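Long-range contacts in 3-hydroxyacyl-CoA dehydrogenase (PDB 4O5O), which probably catalyses the NAD-dependent oxidation of 3-hydroxyacyl-CoA to 3-ketoacyl-CoA, as a member of the short-chain dehydrogenase family: residues N153-A158 against G174-M179; G191-T196 against M246-V251; M195-G200 against I252-A257. All coordinates share one frame; numbering follows the deposited sequence.

Contact 1: residues N153-A158 against G174-M179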
loop_
_atom_site.group_PDB
_atom_site.type_symbol
_atom_site.label_atom_id
_atom_site.label_comp_id
_atom_site.label_asym_id
_atom_site.label_seq_id
_atom_site.Cartn_x
_atom_site.Cartn_y
_atom_site.Cartn_z
ATOM N N ASN B 153 4.722 -4.254 17.446
ATOM C CA ASN B 153 4.685 -5.580 16.853
ATOM C C ASN B 153 5.683 -5.686 15.726
ATOM O O ASN B 153 6.125 -4.672 15.170
ATOM C CB ASN B 153 3.278 -5.883 16.332
ATOM C CG ASN B 153 2.226 -5.909 17.466
ATOM O OD1 ASN B 153 2.552 -6.225 18.566
ATOM N ND2 ASN B 153 0.978 -5.691 17.155
ATOM N N THR B 154 6.036 -6.916 15.385
ATOM C CA THR B 154 6.994 -7.158 14.315
ATOM C C THR B 154 6.265 -7.887 13.181
ATOM O O THR B 154 5.787 -9.003 13.362
ATOM C CB THR B 154 8.169 -8.002 14.822
ATOM O OG1 THR B 154 8.757 -7.350 15.959
ATOM C CG2 THR B 154 9.240 -8.164 13.744
ATOM N N ALA B 155 6.184 -7.241 12.021
ATOM C CA ALA B 155 5.702 -7.883 10.804
ATOM C C ALA B 155 6.919 -8.373 10.043
ATOM O O ALA B 155 7.782 -9.035 10.645
ATOM C CB ALA B 155 4.809 -6.947 10.011
ATOM N N SER B 156 7.031 -8.041 8.759
ATOM C CA SER B 156 8.179 -8.426 7.927
ATOM C C SER B 156 7.945 -7.784 6.578
ATOM O O SER B 156 6.794 -7.590 6.168
ATOM C CB SER B 156 8.221 -9.951 7.705
ATOM O OG SER B 156 9.221 -10.329 6.743
ATOM N N VAL B 157 9.016 -7.535 5.840
ATOM C CA VAL B 157 8.857 -7.253 4.425
ATOM C C VAL B 157 8.075 -8.326 3.664
ATOM O O VAL B 157 7.514 -8.034 2.629
ATOM C CB VAL B 157 10.192 -6.968 3.720
ATOM C CG1 VAL B 157 10.791 -5.658 4.256
ATOM C CG2 VAL B 157 11.132 -8.137 3.839
ATOM N N ALA B 158 8.027 -9.543 4.197
ATOM C CA ALA B 158 7.242 -10.612 3.581
ATOM C C ALA B 158 5.759 -10.289 3.569
ATOM O O ALA B 158 5.021 -10.873 2.779
ATOM C CB ALA B 158 7.499 -11.939 4.270
ATOM N N GLY B 174 1.356 -10.323 7.411
ATOM C CA GLY B 174 0.339 -9.456 6.842
ATOM C C GLY B 174 -0.813 -9.294 7.815
ATOM O O GLY B 174 -1.384 -8.208 7.946
ATOM N N GLY B 175 -1.149 -10.382 8.521
ATOM C CA GLY B 175 -2.164 -10.273 9.575
ATOM C C GLY B 175 -1.721 -9.345 10.702
ATOM O O GLY B 175 -2.505 -8.535 11.184
ATOM N N VAL B 176 -0.462 -9.468 11.131
ATOM C CA VAL B 176 0.041 -8.568 12.152
ATOM C C VAL B 176 -0.043 -7.114 11.656
ATOM O O VAL B 176 -0.507 -6.227 12.355
ATOM C CB VAL B 176 1.495 -8.912 12.525
ATOM C CG1 VAL B 176 2.094 -7.811 13.392
ATOM C CG2 VAL B 176 1.568 -10.260 13.243
ATOM N N ALA B 177 0.423 -6.881 10.430
ATOM C CA ALA B 177 0.420 -5.539 9.884
ATOM C C ALA B 177 -0.993 -4.938 9.854
ATOM O O ALA B 177 -1.217 -3.797 10.277
ATOM C CB ALA B 177 1.048 -5.504 8.501
ATOM N N ALA B 178 -1.962 -5.724 9.382
ATOM C CA ALA B 178 -3.347 -5.240 9.188
ATOM C C ALA B 178 -4.078 -4.952 10.484
ATOM O O ALA B 178 -5.007 -4.178 10.486
ATOM C CB ALA B 178 -4.150 -6.202 8.317
ATOM N N MET B 179 -3.702 -5.637 11.561
ATOM C CA MET B 179 -4.241 -5.417 12.891
ATOM C C MET B 179 -3.898 -4.054 13.470
ATOM O O MET B 179 -4.557 -3.597 14.412
ATOM C CB MET B 179 -3.631 -6.410 13.919
ATOM C CG MET B 179 -4.109 -7.795 13.878
ATOM S SD MET B 179 -3.852 -8.463 15.513
ATOM C CE MET B 179 -2.089 -8.601 15.830
HETATM O O HOH W 1 -0.119 -4.974 14.725
#
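V176 reaches from helix 167-187 down onto N153, T154 and A155, at the point where strand 149-154 of the Rossmann-type sheet gives way to a loop. The helix belongs to the beta-alpha-beta crossover that leads from this strand to its neighbour, strand 192-199. One branch of V176 carries most of the contact: CG1, anti to the backbone N (chi1 169°), points into the strand end and lies 3.7 Å from N153 CB. V176 CG1 also sits 3.9 Å from T154 O, so it covers both the root of the asparagine side chain and the backbone next to it. At the next residue, A155, methyl meets methyl: A155 CB is 4.3 Å from A177 CB and slightly farther from V176 CG1. Nearer the tip of N153, M179 CE comes to 4.4 Å from ND2.

The amide of N153 is held from two sides. Its OD1 accepts from N93 ND2 on another strand of the sheet, while N153 ND2 turns to the helix and donates to a water at 2.8 Å. That water donates to V176 O at 2.7 Å, bridging strand and helix although no direct hydrogen bond joins the segments. T154, by contrast, points its CB away from the helix, and its OG1 bonds to Y234 and N93. T154 O takes a bond from K173, which with Y169 matches the YxxxK signature of short-chain dehydrogenases, and S156 touches both, consistent with the serine of the family's Ser-Tyr-Lys active site. S156 OG accepts from A158 N at 2.9 Å, a nearly straight capping bond of 168° just before a helix.

Contact 2: residues G191-T196 against M246-V251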
loop_
_atom_site.group_PDB
_atom_site.type_symbol
_atom_site.label_atom_id
_atom_site.label_comp_id
_atom_site.label_asym_id
_atom_site.label_seq_id
_atom_site.Cartn_x
_atom_site.Cartn_y
_atom_site.Cartn_z
ATOM N N GLY B 191 -4.980 5.782 25.774
ATOM C CA GLY B 191 -3.652 6.365 25.624
ATOM C C GLY B 191 -2.565 5.323 25.363
ATOM O O GLY B 191 -1.430 5.491 25.789
ATOM N N ILE B 192 -2.912 4.230 24.683
ATOM C CA ILE B 192 -1.951 3.195 24.368
ATOM C C ILE B 192 -1.770 3.227 22.855
ATOM O O ILE B 192 -2.705 2.999 22.100
ATOM C CB ILE B 192 -2.426 1.806 24.846
ATOM C CG1 ILE B 192 -2.596 1.763 26.379
ATOM C CG2 ILE B 192 -1.473 0.705 24.392
ATOM C CD1 ILE B 192 -3.431 0.580 26.835
ATOM N N ARG B 193 -0.540 3.506 22.434
ATOM C CA ARG B 193 -0.186 3.483 21.002
ATOM C C ARG B 193 0.156 2.079 20.537
ATOM O O ARG B 193 0.618 1.240 21.341
ATOM C CB ARG B 193 1.005 4.419 20.752
ATOM C CG ARG B 193 0.661 5.883 20.904
ATOM C CD ARG B 193 1.752 6.803 20.438
ATOM N NE ARG B 193 2.909 6.731 21.316
ATOM C CZ ARG B 193 4.164 6.425 20.980
ATOM N NH1 ARG B 193 4.516 6.138 19.731
ATOM N NH2 ARG B 193 5.095 6.424 21.906
ATOM N N VAL B 194 -0.060 1.839 19.241
ATOM C CA VAL B 194 0.201 0.548 18.638
ATOM C C VAL B 194 0.881 0.810 17.308
ATOM O O VAL B 194 0.321 1.492 16.432
ATOM C CB VAL B 194 -1.097 -0.256 18.433
ATOM C CG1 VAL B 194 -0.786 -1.649 17.926
ATOM C CG2 VAL B 194 -1.903 -0.327 19.716
ATOM N N MET B 195 2.091 0.254 17.181
ATOM C CA MET B 195 2.924 0.394 16.001
ATOM C C MET B 195 3.479 -0.933 15.579
ATOM O O MET B 195 3.597 -1.857 16.385
ATOM C CB MET B 195 4.101 1.309 16.308
ATOM C CG MET B 195 3.751 2.787 16.341
ATOM S SD MET B 195 3.400 3.470 14.732
ATOM C CE MET B 195 4.920 3.109 13.846
ATOM N N THR B 196 3.867 -1.007 14.316
ATOM C CA THR B 196 4.471 -2.218 13.757
ATOM C C THR B 196 5.710 -1.877 12.981
ATOM O O THR B 196 5.737 -0.893 12.254
ATOM C CB THR B 196 3.449 -2.950 12.869
ATOM O OG1 THR B 196 2.380 -3.361 13.714
ATOM C CG2 THR B 196 4.037 -4.172 12.168
ATOM N N MET B 246 3.953 10.907 18.180
ATOM C CA MET B 246 3.157 11.018 16.953
ATOM C C MET B 246 3.151 9.760 16.091
ATOM O O MET B 246 2.355 9.673 15.164
ATOM C CB MET B 246 3.592 12.237 16.134
ATOM C CG MET B 246 2.988 13.523 16.680
ATOM S SD MET B 246 1.181 13.636 16.471
ATOM C CE MET B 246 1.044 13.600 14.680
ATOM N N LEU B 247 4.045 8.800 16.353
ATOM C CA LEU B 247 3.996 7.541 15.610
ATOM C C LEU B 247 2.902 6.639 16.175
ATOM O O LEU B 247 3.001 6.172 17.309
ATOM C CB LEU B 247 5.352 6.827 15.640
ATOM C CG LEU B 247 6.446 7.478 14.786
ATOM C CD1 LEU B 247 7.832 6.903 15.101
ATOM C CD2 LEU B 247 6.149 7.356 13.314
ATOM N N ASN B 248 1.860 6.391 15.390
ATOM C CA ASN B 248 0.779 5.526 15.882
ATOM C C ASN B 248 0.035 4.949 14.699
ATOM O O ASN B 248 -0.139 5.610 13.666
ATOM C CB ASN B 248 -0.180 6.307 16.799
ATOM C CG ASN B 248 -1.059 5.399 17.622
ATOM O OD1 ASN B 248 -0.825 4.182 17.728
ATOM N ND2 ASN B 248 -2.096 5.982 18.208
ATOM N N GLY B 249 -0.353 3.693 14.827
ATOM C CA GLY B 249 -1.167 3.077 13.792
ATOM C C GLY B 249 -0.535 2.768 12.459
ATOM O O GLY B 249 -1.245 2.551 11.479
ATOM N N GLU B 250 0.794 2.712 12.444
ATOM C CA GLU B 250 1.593 2.628 11.211
ATOM C C GLU B 250 2.504 1.400 11.224
ATOM O O GLU B 250 2.834 0.861 12.274
ATOM C CB GLU B 250 2.376 3.951 11.065
ATOM C CG GLU B 250 3.533 4.035 10.091
ATOM C CD GLU B 250 3.190 3.862 8.643
ATOM O OE1 GLU B 250 2.155 3.184 8.333
ATOM O OE2 GLU B 250 3.976 4.428 7.805
ATOM N N VAL B 251 2.852 0.965 10.007
ATOM C CA VAL B 251 3.811 -0.083 9.762
ATOM C C VAL B 251 5.023 0.566 9.115
ATOM O O VAL B 251 4.888 1.192 8.056
ATOM C CB VAL B 251 3.211 -1.164 8.843
ATOM C CG1 VAL B 251 4.217 -2.251 8.522
ATOM C CG2 VAL B 251 1.968 -1.791 9.462
HETATM O O HOH W 2 -3.669 4.384 19.880
#
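Strand 192-196 and the loop 246-251 come into parallel alignment at their C-terminal ends, where T196 and V251 form a bridge. Just before it G249 N donates to V194 O at 2.8 Å. T196 N donates to E250 O at 3.0 Å. N248 bonds through its side chain: with CG anti to the backbone N (chi1 -164°), OD1 reaches V194 N at 2.9 Å in a bond of 169°. Its ND2 donates to a water that in turn donates to I192 O, and bonds to F224 O of the third subunit. R193 lays its CB and CG against this amide, the guanidinium plane standing almost upright to the amide plane (82°). Bent at chi3, R193 sends NH1 to L247 O at 2.9 Å, each group meeting the other in its own plane, while NE pairs with E147.

This is the lead-in to the outermost strand, 251-254, of the Rossmann-type sheet: the loop after helix 231-243 is drawn alongside strand 192-199. M195 folds back at chi2 and chi3, placing SD against L247, where E250 N gives SD a weak hydrogen bond at 3.5 Å, and CE 3.4 Å from E250 O. T196 and V251 lie side by side, CB of the threonine 3.9 Å from CG2 of the valine. E250 OE2 accepts from R253 N of the third subunit.

Contact 3: residues M195-G200 against I252-A257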
loop_
_atom_site.group_PDB
_atom_site.type_symbol
_atom_site.label_atom_id
_atom_site.label_comp_id
_atom_site.label_asym_id
_atom_site.label_seq_id
_atom_site.Cartn_x
_atom_site.Cartn_y
_atom_site.Cartn_z
ATOM N N MET B 195 2.091 0.254 17.181
ATOM C CA MET B 195 2.924 0.394 16.001
ATOM C C MET B 195 3.479 -0.933 15.579
ATOM O O MET B 195 3.597 -1.857 16.385
ATOM C CB MET B 195 4.101 1.309 16.308
ATOM C CG MET B 195 3.751 2.787 16.341
ATOM S SD MET B 195 3.400 3.470 14.732
ATOM C CE MET B 195 4.920 3.109 13.846
ATOM N N THR B 196 3.867 -1.007 14.316
ATOM C CA THR B 196 4.471 -2.218 13.757
ATOM C C THR B 196 5.710 -1.877 12.981
ATOM O O THR B 196 5.737 -0.893 12.254
ATOM C CB THR B 196 3.449 -2.950 12.869
ATOM O OG1 THR B 196 2.380 -3.361 13.714
ATOM C CG2 THR B 196 4.037 -4.172 12.168
ATOM N N ILE B 197 6.760 -2.674 13.171
ATOM C CA ILE B 197 7.960 -2.600 12.346
ATOM C C ILE B 197 7.965 -3.801 11.421
ATOM O O ILE B 197 7.694 -4.926 11.881
ATOM C CB ILE B 197 9.261 -2.599 13.183
ATOM C CG1 ILE B 197 9.324 -1.415 14.153
ATOM C CG2 ILE B 197 10.494 -2.641 12.304
ATOM C CD1 ILE B 197 10.393 -1.481 15.240
ATOM N N ALA B 198 8.254 -3.580 10.137
ATOM C CA ALA B 198 8.396 -4.631 9.147
ATOM C C ALA B 198 9.878 -4.746 8.774
ATOM O O ALA B 198 10.362 -4.036 7.865
ATOM C CB ALA B 198 7.522 -4.330 7.925
ATOM N N PRO B 199 10.607 -5.628 9.474
ATOM C CA PRO B 199 12.017 -5.744 9.132
ATOM C C PRO B 199 12.291 -6.401 7.787
ATOM O O PRO B 199 11.544 -7.296 7.374
ATOM C CB PRO B 199 12.601 -6.611 10.259
ATOM C CG PRO B 199 11.555 -6.741 11.285
ATOM C CD PRO B 199 10.243 -6.485 10.607
ATOM N N GLY B 200 13.392 -5.991 7.154
ATOM C CA GLY B 200 13.974 -6.728 6.049
ATOM C C GLY B 200 14.817 -7.863 6.538
ATOM O O GLY B 200 14.436 -8.562 7.484
ATOM N N ILE B 252 6.185 0.459 9.753
ATOM C CA ILE B 252 7.411 1.022 9.192
ATOM C C ILE B 252 8.336 -0.070 8.662
ATOM O O ILE B 252 8.747 -0.967 9.426
ATOM C CB ILE B 252 8.193 1.795 10.262
ATOM C CG1 ILE B 252 7.328 2.919 10.840
ATOM C CG2 ILE B 252 9.507 2.332 9.714
ATOM C CD1 ILE B 252 7.974 3.672 11.976
ATOM N N ARG B 253 8.684 0.030 7.385
ATOM C CA ARG B 253 9.644 -0.886 6.773
ATOM C C ARG B 253 11.050 -0.458 7.194
ATOM O O ARG B 253 11.412 0.715 7.055
ATOM C CB ARG B 253 9.544 -0.849 5.250
ATOM C CG ARG B 253 8.200 -1.288 4.743
ATOM C CD ARG B 253 8.104 -1.146 3.241
ATOM N NE ARG B 253 8.942 -2.130 2.590
ATOM C CZ ARG B 253 8.581 -2.841 1.541
ATOM N NH1 ARG B 253 7.425 -2.613 0.924
ATOM N NH2 ARG B 253 9.431 -3.739 1.100
ATOM N N LEU B 254 11.813 -1.425 7.695
ATOM C CA LEU B 254 13.192 -1.215 8.095
ATOM C C LEU B 254 14.042 -2.218 7.324
ATOM O O LEU B 254 14.239 -3.362 7.766
ATOM C CB LEU B 254 13.323 -1.385 9.601
ATOM C CG LEU B 254 14.696 -1.142 10.188
ATOM C CD1 LEU B 254 15.114 0.328 10.078
ATOM C CD2 LEU B 254 14.754 -1.615 11.633
ATOM N N ASP B 255 14.461 -1.827 6.126
ATOM C CA ASP B 255 14.818 -2.840 5.130
ATOM C C ASP B 255 15.835 -2.415 4.105
ATOM O O ASP B 255 16.074 -3.169 3.150
ATOM C CB ASP B 255 13.533 -3.383 4.454
ATOM C CG ASP B 255 12.808 -2.347 3.600
ATOM O OD1 ASP B 255 13.361 -1.232 3.387
ATOM O OD2 ASP B 255 11.665 -2.656 3.153
ATOM N N GLY B 256 16.467 -1.249 4.233
ATOM C CA GLY B 256 17.544 -0.914 3.253
ATOM C C GLY B 256 17.039 -0.755 1.808
ATOM O O GLY B 256 17.815 -0.901 0.842
ATOM N N ALA B 257 15.725 -0.501 1.655
ATOM C CA ALA B 257 15.052 -0.425 0.343
ATOM C C ALA B 257 14.926 -1.750 -0.378
ATOM O O ALA B 257 14.649 -1.794 -1.580
ATOM C CB ALA B 257 15.671 0.660 -0.558
#
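I252 O is approached by two groups of the neighbouring strand: A198 N donates to it at 2.8 Å in an almost straight bond, and the CA of I197 adds a CH contact at 3.4 Å. The amide N-H comes from above the carbonyl plane, 38° out of it. L254 O is met in the same way, by G200 N at 2.8 Å and by the CA of P199. In the other direction, I252 N bonds to T196 O and L254 N to A198 O.

This is the regular parallel pairing of strands 192-199 and 251-254, the latter closing one side of the chain's Rossmann-type sheet. On one face the apolar side chains meet: M195 CE touches I252 CD1 at 3.6 Å, and CG2 of I197, anti to the backbone N, lies 4.1 Å from L254 CB, the two side chains pointing the same way. Beyond the strands G200 CA rests 3.7 Å from D255 CB. The carboxylate there has two roles: D255 OD2 is gripped side-on by R253 NE at 2.8 Å and by NH2 in a salt bridge, while OD1 accepts from A257 N in an Asx turn. R253 NH2 also pairs with D161.

Following the chain from its N terminus, contact 1 closes first, the loop and helix start between 153-158 and 174-179 lying within the crossover from strand 149-154. Helix 167-187 then leads into strand 192-199, from which contacts 2 and 3 both open, sharing M195 and T196. Each closes only after helices 205-209, 212-220 and 231-243, at 246-251 and 252-257; they open and close in the same order, so they cross rather than nest. Contact 1 is in series with both. Strand 192-199, lying between strands 149-154 and 251-254, joins them all: N153 N probably bonds to M195 O and A155 N to I197 O, while V251 CG1 packs on A198 CB across contacts 2 and 3.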